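Chitinase A (Cycas revoluta, PDB 4MNK) probably hydrolyses chitin as a class V enzyme of glycoside hydrolase family 18, and binds N-acetylglucosamine oligosaccharide in this crystal. Local coordinates at residues 30-35 / 114-119; 57-62 / 69-74; 35-40 / 44-49. One frame throughout, in Å; residues are numbered along the deposited sequence.

In the fold
All three contacts belong to the TIM barrel of the family 18 hydrolases and lie on or beside strand 30-36. Contact 1 links this strand with strand 114-119 across the barrel interior and reaches the bound sugar. Contact 2 packs helix 52-63 on the outside of strand 70-77, the neighbour of both strands. Its centre lies about 10 Å from that of contact 1, and the Phe-58 side chain is about 13 Å from a bound sugar. Contact 3 folds the loop after strand 30-36, its centre about 12 Å from that of contact 1. The two share Phe-35, which lines the sugar pocket. A probable hydrogen bond, Ser-74 O to Ala-36 N (2.8 Å), ties contact 2 to contact 3.

Contact 1: 30-35 / 114-119; sequences HLYYAF and GLDLDY. With NAG (2-acetamido-2-deoxy-beta-D-glucopyranose), chain B.
Tyr-32 and Asp-116 make the first of two van der Waals contacts between strands 30-35 and 114-119. The two strands are not paired with each other, since strand 70-77 runs between them. Their side chains meet inside the barrel. CE2 of the Tyr-32 ring approaches CB of Asp-116 at 3.4 Å. The aspartate lies at the ring edge, and its carboxylate is turned 77° from the ring plane. Phe-35 and Asp-118 make the second contact, with CE1 of the ring 3.4 Å from OD1. The oxygen comes in at a slant to the ring. Sugar O3 lies at the Phe-35 edge, 3.6 Å from CZ. A cis peptide precedes Phe-35, and the Ala-34 methyl sits over the centre of one ring face.

The hydrogen bonds go to the ligand and to other strands. N2 of the sugar acetamide donates to Asp-118 OD1 at 3.2 Å, nearly straight at 166°. CG of Asp-118 stands anti to the backbone N (chi1 -172°), which extends the carboxylate toward the sugar. Asp-116 bonds Thr-157 through OD1 and Ser-74 through OD2. Tyr-32 OH bonds Thr-157 and Asn-188.

Asp-116, Asp-118 and Glu-120 form the DxDxE signature of family 18. The chemistry implies a hydrogen-bonded inner network beside a carboxylate that accepts the acetamide N-H, consistent with the substrate-assisted mechanism of this family.

Contact 2: 57-62 / 69-74; sequences DFTPTV and VKTLIS
The Phe-58 ring meets the Thr-71 methyl, with CE2 3.8 Å from CG2. The methyl comes in obliquely. Over one ring face, toward its rim, lies CG1 of Val-62, one helical turn further on. The ring also meets Trp-10 at a shallow angle. CG of Phe-58 is anti to the backbone N (chi1 -179°), and the ring thus extends from the helix past the threonine.

Val-62 uses its two methyls differently. CG1 serves the phenyl ring, while CG2 reaches the strand. There it touches CG2 of Thr-71 at 3.8 Å and CG1 of Val-69 at 4.1 Å.

The polar link is a hydrogen bond of 2.7 Å between OG1 of Thr-59 and OG1 of Thr-71. Either hydroxyl could be the donor. In Thr-71 the hydroxyl sits between the backbone N and carbonyl carbon (chi1 61°), and CG2 is left to face Phe-58 and Val-62.

Helix 57-62 runs nearly antiparallel to strand 70-74, at 158° with the axes 8.8 Å apart. This is the helix-on-strand packing of a beta-alpha-beta unit of the barrel, built from strand 30-36, helix 52-63 and strand 70-77. The helix kinks at Pro-60, whose nitrogen cannot donate.

The chemistry implies a mostly apolar interface in which two buried hydroxyls answer each other. Thr-71 has two sides here: its methyl joins the apolar side chains and its oxygen joins Thr-59.

Contact 3: 35-40 / 44-49; sequences FAELNA and EVRVPP
Arg-46 lies against Glu-37 and Asn-39. Its CB leads to a CG held between the backbone N and carbonyl carbon (chi1 63°), and the chain is extended from there to NE. CG packs on CG of Glu-37 at 3.7 Å. CD passes ND2 of Asn-39 at the same distance. NE donates to Glu-37 OE1 at 2.6 Å, and NH1 donates to the same oxygen at 3.0 Å with a more bent angle, 134°. OE1 of this salt bridge lies in the guanidinium plane, although NE reaches it from above the carboxylate plane. Glu-37 was modelled in two conformers, and this geometry belongs to one of them. OD1 of Asn-39 lies over CZ, and NH2 also lies by the amide, which stacks on one guanidinium face, the planes 8° apart. CG of Pro-49 covers the opposite face.

ND2 of Asn-39 donates to Glu-44 O at 3.0 Å. Glu-37 and Arg-46 form a single antiparallel hydrogen-bonded bridge, with Glu-37 N to Arg-46 O at 2.7 Å and a longer return bond.

The hairpin-like loop precedes helix 52-63. Ala-36 and Val-47 rest on Ile-73 of strand 70-77. Val-45 and Val-47 meet helix 93-110, while Leu-38 packs on helix 80-90.

Contact 1: 30-35 / 114-119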
loop_
_atom_site.group_PDB
_atom_site.type_symbol
_atom_site.label_atom_id
_atom_site.label_comp_id
_atom_site.label_asym_id
_atom_site.label_seq_id
_atom_site.Cartn_x
_atom_site.Cartn_y
_atom_site.Cartn_z
ATOM N N HIS A 30 -1.644 12.269 4.783
ATOM C CA HIS A 30 -2.426 11.189 5.394
ATOM C C HIS A 30 -1.517 10.055 5.828
ATOM O O HIS A 30 -0.633 9.631 5.075
ATOM C CB HIS A 30 -3.491 10.664 4.426
ATOM C CG HIS A 30 -4.501 11.695 4.030
ATOM N ND1 HIS A 30 -4.235 12.678 3.102
ATOM C CD2 HIS A 30 -5.766 11.913 4.460
ATOM C CE1 HIS A 30 -5.298 13.451 2.966
ATOM N NE2 HIS A 30 -6.241 13.008 3.779
ATOM N N LEU A 31 -1.733 9.575 7.050
ATOM C CA LEU A 31 -0.968 8.456 7.588
ATOM C C LEU A 31 -1.910 7.350 8.031
ATOM O O LEU A 31 -2.899 7.602 8.723
ATOM C CB LEU A 31 -0.075 8.910 8.742
ATOM C CG LEU A 31 1.134 9.752 8.337
ATOM C CD1 LEU A 31 1.705 10.472 9.546
ATOM C CD2 LEU A 31 2.193 8.895 7.646
ATOM N N TYR A 32 -1.597 6.129 7.613
ATOM C CA TYR A 32 -2.426 4.971 7.901
ATOM C C TYR A 32 -1.809 4.115 8.997
ATOM O O TYR A 32 -0.593 3.890 9.020
ATOM C CB TYR A 32 -2.574 4.097 6.659
ATOM C CG TYR A 32 -3.477 4.598 5.548
ATOM C CD1 TYR A 32 -3.310 5.861 4.971
ATOM C CD2 TYR A 32 -4.459 3.768 5.026
ATOM C CE1 TYR A 32 -4.136 6.287 3.927
ATOM C CE2 TYR A 32 -5.269 4.180 3.982
ATOM C CZ TYR A 32 -5.107 5.433 3.439
ATOM O OH TYR A 32 -5.919 5.818 2.401
ATOM N N TYR A 33 -2.670 3.632 9.888
ATOM C CA TYR A 33 -2.323 2.610 10.867
ATOM C C TYR A 33 -2.688 1.253 10.267
ATOM O O TYR A 33 -3.843 1.027 9.905
ATOM C CB TYR A 33 -3.115 2.855 12.152
ATOM C CG TYR A 33 -2.812 1.927 13.307
ATOM C CD1 TYR A 33 -2.081 2.377 14.402
ATOM C CD2 TYR A 33 -3.280 0.611 13.324
ATOM C CE1 TYR A 33 -1.806 1.543 15.475
ATOM C CE2 TYR A 33 -3.002 -0.236 14.399
ATOM C CZ TYR A 33 -2.266 0.243 15.469
ATOM O OH TYR A 33 -1.987 -0.576 16.544
ATOM N N ALA A 34 -1.707 0.359 10.166
ATOM C CA ALA A 34 -1.905 -0.975 9.588
ATOM C C ALA A 34 -1.531 -2.047 10.620
ATOM O O ALA A 34 -0.387 -2.071 11.063
ATOM C CB ALA A 34 -1.048 -1.125 8.329
ATOM N N PHE A 35 -2.444 -2.935 11.029
ATOM C CA PHE A 35 -3.817 -3.073 10.549
ATOM C C PHE A 35 -4.737 -3.402 11.722
ATOM O O PHE A 35 -4.323 -4.045 12.696
ATOM C CB PHE A 35 -3.939 -4.254 9.576
ATOM C CG PHE A 35 -3.163 -4.100 8.300
ATOM C CD1 PHE A 35 -3.696 -3.393 7.228
ATOM C CD2 PHE A 35 -1.916 -4.704 8.153
ATOM C CE1 PHE A 35 -2.986 -3.257 6.037
ATOM C CE2 PHE A 35 -1.200 -4.584 6.964
ATOM C CZ PHE A 35 -1.733 -3.856 5.906
ATOM N N GLY A 114 -10.622 8.270 8.974
ATOM C CA GLY A 114 -11.108 7.412 7.913
ATOM C C GLY A 114 -10.787 5.950 8.095
ATOM O O GLY A 114 -10.071 5.563 9.026
ATOM N N LEU A 115 -11.336 5.157 7.179
ATOM C CA LEU A 115 -11.193 3.713 7.138
ATOM C C LEU A 115 -10.613 3.300 5.804
ATOM O O LEU A 115 -10.900 3.909 4.770
ATOM C CB LEU A 115 -12.562 3.044 7.288
ATOM C CG LEU A 115 -13.245 3.129 8.651
ATOM C CD1 LEU A 115 -14.703 2.704 8.550
ATOM C CD2 LEU A 115 -12.500 2.289 9.681
ATOM N N ASP A 116 -9.811 2.243 5.836
ATOM C CA ASP A 116 -9.270 1.644 4.633
ATOM C C ASP A 116 -9.503 0.144 4.686
ATOM O O ASP A 116 -9.422 -0.462 5.758
ATOM C CB ASP A 116 -7.776 1.947 4.519
ATOM C CG ASP A 116 -7.129 1.289 3.313
ATOM O OD1 ASP A 116 -7.331 1.775 2.180
ATOM O OD2 ASP A 116 -6.403 0.291 3.502
ATOM N N LEU A 117 -9.799 -0.446 3.532
ATOM C CA LEU A 117 -9.923 -1.894 3.417
ATOM C C LEU A 117 -8.765 -2.441 2.601
ATOM O O LEU A 117 -8.540 -2.002 1.472
ATOM C CB LEU A 117 -11.252 -2.273 2.758
ATOM C CG LEU A 117 -12.524 -1.679 3.369
ATOM C CD1 LEU A 117 -13.737 -2.090 2.556
ATOM C CD2 LEU A 117 -12.688 -2.093 4.824
ATOM N N ASP A 118 -8.024 -3.382 3.180
ATOM C CA ASP A 118 -6.950 -4.056 2.462
ATOM C C ASP A 118 -7.307 -5.529 2.293
ATOM O O ASP A 118 -7.066 -6.352 3.180
ATOM C CB ASP A 118 -5.607 -3.872 3.184
ATOM C CG ASP A 118 -4.426 -4.395 2.376
ATOM O OD1 ASP A 118 -3.280 -4.278 2.858
ATOM O OD2 ASP A 118 -4.633 -4.926 1.263
ATOM N N TYR A 119 -7.892 -5.828 1.134
ATOM C CA TYR A 119 -8.417 -7.143 0.793
ATOM C C TYR A 119 -7.736 -7.618 -0.485
ATOM O O TYR A 119 -7.949 -7.057 -1.563
ATOM C CB TYR A 119 -9.933 -7.035 0.599
ATOM C CG TYR A 119 -10.678 -8.295 0.188
ATOM C CD1 TYR A 119 -11.979 -8.203 -0.297
ATOM C CD2 TYR A 119 -10.100 -9.567 0.285
ATOM C CE1 TYR A 119 -12.693 -9.329 -0.668
ATOM C CE2 TYR A 119 -10.808 -10.709 -0.097
ATOM C CZ TYR A 119 -12.104 -10.576 -0.571
ATOM O OH TYR A 119 -12.822 -11.689 -0.945
HETATM C C1 NAG B . 1.113 -5.583 0.044
HETATM C C2 NAG B . 0.441 -5.340 1.403
HETATM C C3 NAG B . 1.471 -5.231 2.530
HETATM C C4 NAG B . 2.582 -6.281 2.444
HETATM C C5 NAG B . 3.123 -6.365 1.012
HETATM C C6 NAG B . 4.222 -7.415 0.835
HETATM C C7 NAG B . -0.043 -2.920 1.042
HETATM C C8 NAG B . -1.095 -1.854 1.147
HETATM N N2 NAG B . -0.414 -4.154 1.411
HETATM O O1 NAG B . 0.134 -5.904 -0.917
HETATM O O3 NAG B . 0.818 -5.306 3.780
HETATM O O4 NAG B . 3.614 -5.906 3.331
HETATM O O5 NAG B . 2.053 -6.641 0.129
HETATM O O6 NAG B . 3.729 -8.703 1.129
HETATM O O7 NAG B . 1.080 -2.624 0.630
#

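Contact 2: 57-62 / 69-74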
loop_
_atom_site.group_PDB
_atom_site.type_symbol
_atom_site.label_atom_id
_atom_site.label_comp_id
_atom_site.label_asym_id
_atom_site.label_seq_id
_atom_site.Cartn_x
_atom_site.Cartn_y
_atom_site.Cartn_z
ATOM N N ASP A 57 -2.904 6.341 20.646
ATOM C CA ASP A 57 -1.883 7.382 20.674
ATOM C C ASP A 57 -1.378 7.772 19.290
ATOM O O ASP A 57 -0.779 8.832 19.128
ATOM C CB ASP A 57 -0.697 6.955 21.544
ATOM C CG ASP A 57 -1.012 6.963 23.033
ATOM O OD1 ASP A 57 -2.106 7.418 23.438
ATOM O OD2 ASP A 57 -0.140 6.512 23.803
ATOM N N PHE A 58 -1.623 6.916 18.299
ATOM C CA PHE A 58 -1.089 7.107 16.948
ATOM C C PHE A 58 -1.389 8.496 16.387
ATOM O O PHE A 58 -0.478 9.212 15.965
ATOM C CB PHE A 58 -1.623 6.021 16.006
ATOM C CG PHE A 58 -1.102 6.126 14.596
ATOM C CD1 PHE A 58 0.154 5.621 14.266
ATOM C CD2 PHE A 58 -1.871 6.713 13.593
ATOM C CE1 PHE A 58 0.639 5.707 12.968
ATOM C CE2 PHE A 58 -1.392 6.804 12.289
ATOM C CZ PHE A 58 -0.136 6.297 11.976
ATOM N N THR A 59 -2.664 8.873 16.374
ATOM C CA THR A 59 -3.070 10.110 15.709
ATOM C C THR A 59 -2.582 11.375 16.434
ATOM O O THR A 59 -1.960 12.228 15.798
ATOM C CB THR A 59 -4.584 10.126 15.384
ATOM O OG1 THR A 59 -4.895 8.993 14.562
ATOM C CG2 THR A 59 -4.971 11.400 14.650
ATOM N N PRO A 60 -2.822 11.492 17.761
ATOM C CA PRO A 60 -2.241 12.641 18.467
ATOM C C PRO A 60 -0.719 12.735 18.310
ATOM O O PRO A 60 -0.185 13.835 18.178
ATOM C CB PRO A 60 -2.625 12.392 19.930
ATOM C CG PRO A 60 -3.853 11.558 19.852
ATOM C CD PRO A 60 -3.665 10.676 18.657
ATOM N N THR A 61 -0.034 11.592 18.295
ATOM C CA THR A 61 1.421 11.587 18.151
ATOM C C THR A 61 1.873 12.137 16.801
ATOM O O THR A 61 2.701 13.051 16.751
ATOM C CB THR A 61 2.022 10.186 18.387
ATOM O OG1 THR A 61 1.885 9.848 19.768
ATOM C CG2 THR A 61 3.504 10.145 18.020
ATOM N N VAL A 62 1.336 11.602 15.709
ATOM C CA VAL A 62 1.798 12.040 14.391
ATOM C C VAL A 62 1.397 13.489 14.103
ATOM O O VAL A 62 2.124 14.211 13.434
ATOM C CB VAL A 62 1.377 11.086 13.235
ATOM C CG1 VAL A 62 1.924 9.680 13.475
ATOM C CG2 VAL A 62 -0.139 11.074 13.023
ATOM N N VAL A 69 -1.967 17.005 9.284
ATOM C CA VAL A 69 -2.006 15.612 8.825
ATOM C C VAL A 69 -3.261 14.900 9.340
ATOM O O VAL A 69 -3.713 15.150 10.459
ATOM C CB VAL A 69 -0.694 14.832 9.175
ATOM C CG1 VAL A 69 -0.689 14.328 10.622
ATOM C CG2 VAL A 69 -0.478 13.675 8.207
ATOM N N LYS A 70 -3.838 14.053 8.494
ATOM C CA LYS A 70 -4.994 13.244 8.868
ATOM C C LYS A 70 -4.601 11.775 8.895
ATOM O O LYS A 70 -3.569 11.395 8.343
ATOM C CB LYS A 70 -6.154 13.471 7.898
ATOM C CG LYS A 70 -6.723 14.878 7.936
ATOM C CD LYS A 70 -7.956 14.999 7.056
ATOM C CE LYS A 70 -8.431 16.443 6.957
ATOM N NZ LYS A 70 -8.871 16.997 8.266
ATOM N N THR A 71 -5.414 10.954 9.550
ATOM C CA THR A 71 -5.098 9.537 9.692
ATOM C C THR A 71 -6.262 8.643 9.292
ATOM O O THR A 71 -7.429 9.041 9.356
ATOM C CB THR A 71 -4.676 9.185 11.126
ATOM O OG1 THR A 71 -5.761 9.470 12.013
ATOM C CG2 THR A 71 -3.432 9.965 11.542
ATOM N N LEU A 72 -5.923 7.434 8.863
ATOM C CA LEU A 72 -6.903 6.399 8.577
ATOM C C LEU A 72 -6.425 5.109 9.211
ATOM O O LEU A 72 -5.225 4.906 9.407
ATOM C CB LEU A 72 -7.089 6.201 7.067
ATOM C CG LEU A 72 -7.731 7.334 6.248
ATOM C CD1 LEU A 72 -6.720 8.404 5.835
ATOM C CD2 LEU A 72 -8.442 6.778 5.020
ATOM N N ILE A 73 -7.366 4.243 9.555
ATOM C CA ILE A 73 -7.014 2.917 10.039
ATOM C C ILE A 73 -7.385 1.884 8.976
ATOM O O ILE A 73 -8.511 1.865 8.473
ATOM C CB ILE A 73 -7.619 2.621 11.443
ATOM C CG1 ILE A 73 -7.164 1.249 11.957
ATOM C CG2 ILE A 73 -9.142 2.783 11.449
ATOM C CD1 ILE A 73 -7.284 1.084 13.460
ATOM N N SER A 74 -6.403 1.068 8.602
ATOM C CA SER A 74 -6.584 0.051 7.575
ATOM C C SER A 74 -6.970 -1.284 8.198
ATOM O O SER A 74 -6.362 -1.727 9.176
ATOM C CB SER A 74 -5.312 -0.090 6.731
ATOM O OG SER A 74 -5.488 -1.030 5.687
#

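Contact 3: 35-40 / 44-49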
loop_
_atom_site.group_PDB
_atom_site.type_symbol
_atom_site.label_atom_id
_atom_site.label_comp_id
_atom_site.label_asym_id
_atom_site.label_seq_id
_atom_site.Cartn_x
_atom_site.Cartn_y
_atom_site.Cartn_z
ATOM N N PHE A 35 -2.444 -2.935 11.029
ATOM C CA PHE A 35 -3.817 -3.073 10.549
ATOM C C PHE A 35 -4.737 -3.402 11.722
ATOM O O PHE A 35 -4.323 -4.045 12.696
ATOM C CB PHE A 35 -3.939 -4.254 9.576
ATOM C CG PHE A 35 -3.163 -4.100 8.300
ATOM C CD1 PHE A 35 -3.696 -3.393 7.228
ATOM C CD2 PHE A 35 -1.916 -4.704 8.153
ATOM C CE1 PHE A 35 -2.986 -3.257 6.037
ATOM C CE2 PHE A 35 -1.200 -4.584 6.964
ATOM C CZ PHE A 35 -1.733 -3.856 5.906
ATOM N N ALA A 36 -5.997 -2.995 11.611
ATOM C CA ALA A 36 -7.048 -3.567 12.442
ATOM C C ALA A 36 -7.395 -4.941 11.868
ATOM O O ALA A 36 -7.236 -5.177 10.663
ATOM C CB ALA A 36 -8.262 -2.667 12.450
ATOM N N GLU A 37 -7.867 -5.836 12.732
ATOM C CA GLU A 37 -8.205 -7.202 12.332
ATOM C C GLU A 37 -9.715 -7.384 12.178
ATOM O O GLU A 37 -10.504 -6.674 12.808
ATOM C CB GLU A 37 -7.632 -8.214 13.331
ATOM C CG GLU A 37 -8.261 -8.158 14.708
ATOM C CD GLU A 37 -7.575 -9.074 15.704
ATOM O OE1 GLU A 37 -8.274 -9.645 16.564
ATOM O OE2 GLU A 37 -6.337 -9.227 15.624
ATOM N N LEU A 38 -10.105 -8.334 11.331
ATOM C CA LEU A 38 -11.517 -8.599 11.050
ATOM C C LEU A 38 -12.237 -9.264 12.216
ATOM O O LEU A 38 -13.432 -9.047 12.409
ATOM C CB LEU A 38 -11.666 -9.437 9.776
ATOM C CG LEU A 38 -11.609 -8.665 8.451
ATOM C CD1 LEU A 38 -10.197 -8.198 8.112
ATOM C CD2 LEU A 38 -12.172 -9.501 7.314
ATOM N N ASN A 39 -11.502 -10.062 12.991
ATOM C CA ASN A 39 -12.039 -10.713 14.191
ATOM C C ASN A 39 -13.248 -11.613 13.894
ATOM O O ASN A 39 -14.328 -11.446 14.469
ATOM C CB ASN A 39 -12.355 -9.663 15.274
ATOM C CG ASN A 39 -12.745 -10.279 16.612
ATOM O OD1 ASN A 39 -12.350 -11.399 16.942
ATOM N ND2 ASN A 39 -13.525 -9.539 17.391
ATOM N N ALA A 40 -13.055 -12.557 12.974
ATOM C CA ALA A 40 -14.020 -13.631 12.745
ATOM C C ALA A 40 -14.167 -14.452 14.032
ATOM O O ALA A 40 -13.196 -14.583 14.780
ATOM C CB ALA A 40 -13.554 -14.517 11.601
ATOM N N GLU A 44 -16.578 -8.183 14.769
ATOM C CA GLU A 44 -16.469 -6.953 15.532
ATOM C C GLU A 44 -15.025 -6.494 15.371
ATOM O O GLU A 44 -14.125 -6.928 16.098
ATOM C CB GLU A 44 -16.840 -7.174 17.003
ATOM C CG GLU A 44 -18.220 -7.807 17.232
ATOM C CD GLU A 44 -19.386 -6.898 16.876
ATOM O OE1 GLU A 44 -19.227 -5.659 16.912
ATOM O OE2 GLU A 44 -20.475 -7.433 16.572
ATOM N N VAL A 45 -14.817 -5.639 14.374
ATOM C CA VAL A 45 -13.488 -5.180 13.974
ATOM C C VAL A 45 -12.781 -4.491 15.141
ATOM O O VAL A 45 -13.402 -3.753 15.905
ATOM C CB VAL A 45 -13.579 -4.255 12.734
ATOM C CG1 VAL A 45 -12.217 -3.698 12.341
ATOM C CG2 VAL A 45 -14.179 -5.014 11.568
ATOM N N ARG A 46 -11.485 -4.759 15.278
ATOM C CA ARG A 46 -10.703 -4.276 16.414
ATOM C C ARG A 46 -9.219 -4.231 16.058
ATOM O O ARG A 46 -8.775 -4.922 15.144
ATOM C CB ARG A 46 -10.908 -5.210 17.614
ATOM C CG ARG A 46 -10.413 -6.630 17.371
ATOM C CD ARG A 46 -10.671 -7.540 18.547
ATOM N NE ARG A 46 -9.984 -8.816 18.376
ATOM C CZ ARG A 46 -10.096 -9.852 19.203
ATOM N NH1 ARG A 46 -9.421 -10.965 18.956
ATOM N NH2 ARG A 46 -10.877 -9.776 20.273
ATOM N N VAL A 47 -8.437 -3.439 16.787
ATOM C CA VAL A 47 -6.989 -3.606 16.697
ATOM C C VAL A 47 -6.628 -4.859 17.496
ATOM O O VAL A 47 -7.363 -5.226 18.423
ATOM C CB VAL A 47 -6.181 -2.371 17.173
ATOM C CG1 VAL A 47 -6.402 -1.201 16.232
ATOM C CG2 VAL A 47 -6.525 -1.993 18.604
ATOM N N PRO A 48 -5.531 -5.544 17.121
ATOM C CA PRO A 48 -5.119 -6.711 17.893
ATOM C C PRO A 48 -5.121 -6.400 19.394
ATOM O O PRO A 48 -4.499 -5.419 19.813
ATOM C CB PRO A 48 -3.700 -6.969 17.386
ATOM C CG PRO A 48 -3.734 -6.509 15.964
ATOM C CD PRO A 48 -4.674 -5.335 15.936
ATOM N N PRO A 49 -5.859 -7.193 20.200
ATOM C CA PRO A 49 -5.865 -6.962 21.645
ATOM C C PRO A 49 -4.450 -6.844 22.205
ATOM O O PRO A 49 -3.559 -7.606 21.824
ATOM C CB PRO A 49 -6.585 -8.197 22.186
ATOM C CG PRO A 49 -7.551 -8.528 21.109
ATOM C CD PRO A 49 -6.813 -8.254 19.821
#